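Local atomic coordinates of PpiC-type peptidyl-prolyl cis-trans isomerase (Novosphingobium aromaticivorans, PDB entry 3GPK), a protein that probably speeds the cis-trans isomerisation of peptide bonds preceding proline in periplasmic proteins, this chain being its PpiC-type (parvulin) catalytic domain. Residues G11-A16 and E30-Q35; P23-N28 and G93-L98. All coordinates share one frame; numbering follows the deposited sequence.

Contact 1: G11-A16 and E30-Q35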
loop_
_atom_site.group_PDB
_atom_site.type_symbol
_atom_site.label_atom_id
_atom_site.label_comp_id
_atom_site.label_asym_id
_atom_site.label_seq_id
_atom_site.Cartn_x
_atom_site.Cartn_y
_atom_site.Cartn_z
ATOM N N GLY A 11 -4.302 -1.733 1.109
ATOM C CA GLY A 11 -3.600 -2.940 0.727
ATOM C C GLY A 11 -2.164 -2.502 0.500
ATOM O O GLY A 11 -1.926 -1.419 -0.035
ATOM N N GLU A 12 -1.205 -3.318 0.920
ATOM C CA GLU A 12 0.204 -2.966 0.741
ATOM C C GLU A 12 1.069 -4.112 0.249
ATOM O O GLU A 12 0.899 -5.256 0.665
ATOM C CB GLU A 12 0.809 -2.449 2.063
ATOM C CG GLU A 12 2.344 -2.264 2.010
ATOM C CD GLU A 12 2.957 -1.844 3.334
ATOM O OE1 GLU A 12 2.478 -2.315 4.389
ATOM O OE2 GLU A 12 3.929 -1.054 3.317
ATOM N N ILE A 13 1.987 -3.792 -0.658
ATOM C CA ILE A 13 2.967 -4.748 -1.157
ATOM C C ILE A 13 4.295 -4.077 -0.816
ATOM O O ILE A 13 4.592 -3.001 -1.325
ATOM C CB ILE A 13 2.888 -4.953 -2.688
ATOM C CG1 ILE A 13 1.576 -5.660 -3.060
ATOM C CG2 ILE A 13 4.095 -5.764 -3.151
ATOM C CD1 ILE A 13 1.389 -5.888 -4.561
ATOM N N PHE A 14 5.071 -4.699 0.066
ATOM C CA PHE A 14 6.352 -4.145 0.482
ATOM C C PHE A 14 7.528 -4.929 -0.068
ATOM O O PHE A 14 7.556 -6.153 0.023
ATOM C CB PHE A 14 6.433 -4.128 2.009
ATOM C CG PHE A 14 7.800 -3.805 2.538
ATOM C CD1 PHE A 14 8.356 -2.544 2.350
ATOM C CD2 PHE A 14 8.542 -4.774 3.204
ATOM C CE1 PHE A 14 9.634 -2.251 2.813
ATOM C CE2 PHE A 14 9.821 -4.494 3.670
ATOM C CZ PHE A 14 10.368 -3.229 3.473
ATOM N N LEU A 15 8.498 -4.219 -0.638
ATOM C CA LEU A 15 9.698 -4.856 -1.166
ATOM C C LEU A 15 10.879 -4.230 -0.437
ATOM O O LEU A 15 11.141 -3.034 -0.574
ATOM C CB LEU A 15 9.837 -4.617 -2.671
ATOM C CG LEU A 15 8.726 -5.124 -3.594
ATOM C CD1 LEU A 15 9.219 -5.029 -5.028
ATOM C CD2 LEU A 15 8.363 -6.570 -3.265
ATOM N N ALA A 16 11.575 -5.041 0.351
ATOM C CA ALA A 16 12.715 -4.558 1.120
ATOM C C ALA A 16 13.931 -4.322 0.241
ATOM O O ALA A 16 14.154 -5.033 -0.738
ATOM C CB ALA A 16 13.055 -5.558 2.221
ATOM N N GLU A 30 8.095 -1.192 -9.778
ATOM C CA GLU A 30 7.393 -0.498 -10.852
ATOM C C GLU A 30 6.775 -1.491 -11.830
ATOM O O GLU A 30 5.686 -1.261 -12.339
ATOM C CB GLU A 30 8.343 0.457 -11.589
ATOM C CG GLU A 30 7.757 1.119 -12.841
ATOM C CD GLU A 30 6.513 1.946 -12.570
ATOM O OE1 GLU A 30 6.324 2.404 -11.419
ATOM O OE2 GLU A 30 5.724 2.157 -13.520
ATOM N N LYS A 31 7.468 -2.590 -12.104
ATOM C CA LYS A 31 6.912 -3.587 -13.014
ATOM C C LYS A 31 5.638 -4.182 -12.409
ATOM O O LYS A 31 4.689 -4.500 -13.126
ATOM C CB LYS A 31 7.937 -4.693 -13.296
ATOM C CG LYS A 31 9.072 -4.265 -14.230
ATOM C CD LYS A 31 8.539 -3.841 -15.593
ATOM C CE LYS A 31 9.663 -3.649 -16.601
ATOM N NZ LYS A 31 9.145 -3.283 -17.953
ATOM N N ILE A 32 5.619 -4.328 -11.087
ATOM C CA ILE A 32 4.448 -4.869 -10.410
ATOM C C ILE A 32 3.303 -3.863 -10.509
ATOM O O ILE A 32 2.168 -4.230 -10.796
ATOM C CB ILE A 32 4.767 -5.190 -8.930
ATOM C CG1 ILE A 32 5.750 -6.365 -8.869
ATOM C CG2 ILE A 32 3.479 -5.530 -8.163
ATOM C CD1 ILE A 32 6.424 -6.543 -7.513
ATOM N N VAL A 33 3.609 -2.589 -10.285
ATOM C CA VAL A 33 2.588 -1.552 -10.378
ATOM C C VAL A 33 1.986 -1.569 -11.782
ATOM O O VAL A 33 0.775 -1.443 -11.950
ATOM C CB VAL A 33 3.187 -0.151 -10.083
ATOM C CG1 VAL A 33 2.159 0.927 -10.375
ATOM C CG2 VAL A 33 3.608 -0.072 -8.627
ATOM N N GLU A 34 2.840 -1.737 -12.786
ATOM C CA GLU A 34 2.385 -1.793 -14.171
ATOM C C GLU A 34 1.378 -2.928 -14.364
ATOM O O GLU A 34 0.335 -2.737 -14.980
ATOM C CB GLU A 34 3.582 -1.977 -15.110
ATOM C CG GLU A 34 3.207 -2.093 -16.568
ATOM C CD GLU A 34 4.412 -2.031 -17.489
ATOM O OE1 GLU A 34 5.297 -2.908 -17.391
ATOM O OE2 GLU A 34 4.470 -1.097 -18.316
ATOM N N GLN A 35 1.688 -4.110 -13.837
ATOM C CA GLN A 35 0.776 -5.247 -13.953
ATOM C C GLN A 35 -0.536 -5.005 -13.218
ATOM O O GLN A 35 -1.600 -5.420 -13.679
ATOM C CB GLN A 35 1.435 -6.516 -13.403
ATOM C CG GLN A 35 2.586 -7.036 -14.251
ATOM C CD GLN A 35 2.164 -7.318 -15.677
ATOM O OE1 GLN A 35 1.140 -7.961 -15.918
ATOM N NE2 GLN A 35 2.945 -6.832 -16.631
#
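Ile32, on the helix, meets both Ile13 and Leu15 of the strand by spreading its two branches between them. Its CG2 methyl lies 4.2 Å from Ile13 CD1, and the two isoleucines run past each other at a slant. With Leu15 the geometry is different: the side chains reach toward each other tip to tip, Leu15 CD1 standing 4.0 Å from Ile32 CD1. Two torsions of Ile32 account for this division of labour. The first (chi1 -68°) sets CG1 opposite the carbonyl carbon and CG2 opposite the backbone N, and the nearly extended second (chi2 165°) carries CD1 out toward Leu15. Ile13 and Leu15 are two apart on an extended strand, which puts both on the face turned to the helix.

The backbones themselves stay well apart, Ile13 CA and Ile32 CA being 9.4 Å from each other, and all the bridging is done by methyl groups. The area buried between the two segments is small, 109 Å². Helix 22-37 packs here across the antiparallel sheet of the parvulin fold. Phe42 and Ala46 of helix 42-49 also touch Ile13, while Tyr49 of that helix and Ile97 of the neighbouring strand touch Ile32; these neighbours make the contact one patch of a wider layer.

The three residues that meet are buried and wholly aliphatic, and they join without any polar bond between them; the chemistry implies that helix and sheet are held at this point by dispersion and the exclusion of water.

Contact 2: P23-N28 and G93-L98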
loop_
_atom_site.group_PDB
_atom_site.type_symbol
_atom_site.label_atom_id
_atom_site.label_comp_id
_atom_site.label_asym_id
_atom_site.label_seq_id
_atom_site.Cartn_x
_atom_site.Cartn_y
_atom_site.Cartn_z
ATOM N N PRO A 23 17.626 1.209 -6.211
ATOM C CA PRO A 23 17.235 1.454 -7.602
ATOM C C PRO A 23 16.732 0.185 -8.305
ATOM O O PRO A 23 15.768 0.236 -9.073
ATOM C CB PRO A 23 18.512 2.019 -8.222
ATOM C CG PRO A 23 19.118 2.781 -7.073
ATOM C CD PRO A 23 18.944 1.804 -5.918
ATOM N N GLN A 24 17.381 -0.942 -8.039
ATOM C CA GLN A 24 16.977 -2.209 -8.642
ATOM C C GLN A 24 15.618 -2.667 -8.122
ATOM O O GLN A 24 14.770 -3.115 -8.897
ATOM C CB GLN A 24 18.011 -3.306 -8.363
ATOM C CG GLN A 24 17.560 -4.707 -8.801
ATOM C CD GLN A 24 17.512 -4.877 -10.311
ATOM O OE1 GLN A 24 18.552 -4.901 -10.974
ATOM N NE2 GLN A 24 16.302 -4.994 -10.866
ATOM N N VAL A 25 15.409 -2.567 -6.811
ATOM C CA VAL A 25 14.136 -2.992 -6.247
ATOM C C VAL A 25 13.019 -2.061 -6.709
ATOM O O VAL A 25 11.882 -2.498 -6.888
ATOM C CB VAL A 25 14.188 -3.056 -4.701
ATOM C CG1 VAL A 25 12.801 -3.377 -4.144
ATOM C CG2 VAL A 25 15.161 -4.137 -4.271
ATOM N N PHE A 26 13.331 -0.783 -6.910
ATOM C CA PHE A 26 12.323 0.153 -7.394
ATOM C C PHE A 26 11.851 -0.311 -8.767
ATOM O O PHE A 26 10.669 -0.236 -9.091
ATOM C CB PHE A 26 12.889 1.568 -7.537
ATOM C CG PHE A 26 11.910 2.540 -8.133
ATOM C CD1 PHE A 26 10.932 3.132 -7.344
ATOM C CD2 PHE A 26 11.924 2.812 -9.496
ATOM C CE1 PHE A 26 9.975 3.980 -7.907
ATOM C CE2 PHE A 26 10.974 3.658 -10.074
ATOM C CZ PHE A 26 9.996 4.242 -9.277
ATOM N N ALA A 27 12.790 -0.785 -9.580
ATOM C CA ALA A 27 12.461 -1.261 -10.916
ATOM C C ALA A 27 11.524 -2.455 -10.818
ATOM O O ALA A 27 10.572 -2.565 -11.588
ATOM C CB ALA A 27 13.733 -1.658 -11.660
ATOM N N ASN A 28 11.804 -3.347 -9.874
ATOM C CA ASN A 28 10.978 -4.532 -9.689
ATOM C C ASN A 28 9.582 -4.114 -9.260
ATOM O O ASN A 28 8.592 -4.649 -9.751
ATOM C CB ASN A 28 11.571 -5.466 -8.622
ATOM C CG ASN A 28 12.976 -5.937 -8.962
ATOM O OD1 ASN A 28 13.387 -5.925 -10.120
ATOM N ND2 ASN A 28 13.713 -6.377 -7.946
ATOM N N GLY A 93 13.096 1.201 4.761
ATOM C CA GLY A 93 13.542 -0.142 4.429
ATOM C C GLY A 93 13.296 -0.691 3.036
ATOM O O GLY A 93 13.578 -1.863 2.781
ATOM N N GLY A 94 12.782 0.139 2.138
ATOM C CA GLY A 94 12.519 -0.324 0.786
ATOM C C GLY A 94 11.448 0.484 0.079
ATOM O O GLY A 94 11.457 1.714 0.138
ATOM N N PHE A 95 10.519 -0.208 -0.582
ATOM C CA PHE A 95 9.441 0.446 -1.320
ATOM C C PHE A 95 8.109 -0.236 -1.078
ATOM O O PHE A 95 8.053 -1.445 -0.905
ATOM C CB PHE A 95 9.714 0.403 -2.823
ATOM C CG PHE A 95 10.916 1.184 -3.245
ATOM C CD1 PHE A 95 10.824 2.555 -3.477
ATOM C CD2 PHE A 95 12.148 0.557 -3.391
ATOM C CE1 PHE A 95 11.947 3.297 -3.851
ATOM C CE2 PHE A 95 13.278 1.290 -3.761
ATOM C CZ PHE A 95 13.171 2.662 -3.991
ATOM N N SER A 96 7.041 0.549 -1.083
ATOM C CA SER A 96 5.703 0.006 -0.902
ATOM C C SER A 96 4.778 0.474 -2.013
ATOM O O SER A 96 4.933 1.577 -2.547
ATOM C CB SER A 96 5.100 0.441 0.434
ATOM O OG SER A 96 5.767 -0.173 1.516
ATOM N N ILE A 97 3.842 -0.399 -2.369
ATOM C CA ILE A 97 2.821 -0.109 -3.358
ATOM C C ILE A 97 1.541 -0.133 -2.529
ATOM O O ILE A 97 1.311 -1.071 -1.768
ATOM C CB ILE A 97 2.736 -1.202 -4.448
ATOM C CG1 ILE A 97 4.069 -1.304 -5.193
ATOM C CG2 ILE A 97 1.604 -0.871 -5.432
ATOM C CD1 ILE A 97 4.136 -2.491 -6.157
ATOM N N LEU A 98 0.717 0.899 -2.660
ATOM C CA LEU A 98 -0.522 0.953 -1.896
ATOM C C LEU A 98 -1.753 0.856 -2.778
ATOM O O LEU A 98 -1.734 1.237 -3.949
ATOM C CB LEU A 98 -0.600 2.257 -1.100
ATOM C CG LEU A 98 0.538 2.578 -0.141
ATOM C CD1 LEU A 98 0.281 3.953 0.458
ATOM C CD2 LEU A 98 0.644 1.506 0.947
#
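Helix 22-37 passes over the beginning of strand 94-104 with the two backbones closest at Phe26 and Phe95, whose CA atoms are 6.7 Å apart, a helix-on-sheet contact within the parvulin fold. Phe95 points from the strand to the helix and offers a ring face. Phe26 meets that face with its edge: the centroids lie 5.4 Å apart and the planes are inclined at 66°, which makes the pair T-shaped, though short of perpendicular. Phe26 CB adds a CH-pi contact, 4.0 Å from the centroid of the Phe95 ring and 24° off the normal. The torsion behind this places Phe26 CG opposite the backbone N (chi1 176°), which carries the ring across Phe95 while CB rests over it.

Val25 approaches from another direction, Val25 CG1 lying at the rim of the ring, 4.1 Å from Phe95 CD2. Face and edge of one phenyl are therefore taken by consecutive helix residues. Pro88 of strand 85-91 touches both phenylalanines, and Leu15 touches Val25, so the aromatic pair borders the apolar layer beneath the helix. The nearest approach in the T-shaped pair is made by Phe26 CD1, which comes 3.6 Å from Phe95 CE1.

Overall arrangement
From the N terminus, strand 7-16 runs through the sheet and the chain turns back into helix 22-37, where contact 1 closes a short loop of 13 residues. Contact 2 starts from an earlier part of the same helix and closes a much longer one of 64 residues, spanning helices 42-49 and 71-79 and strands 60-64 and 85-91. Their segments alternate along the sequence, so the two loops cross. Strands 7-16 and 94-104 are antiparallel neighbours, joined by Leu15 N to Phe95 O at 2.8 Å, and Val33 CG2 packs 3.5 Å from Ile97 CD1. Helix 22-37 thus lies against both of these hydrogen-bonded strands, the centres of the two contacts being about 7 Å apart.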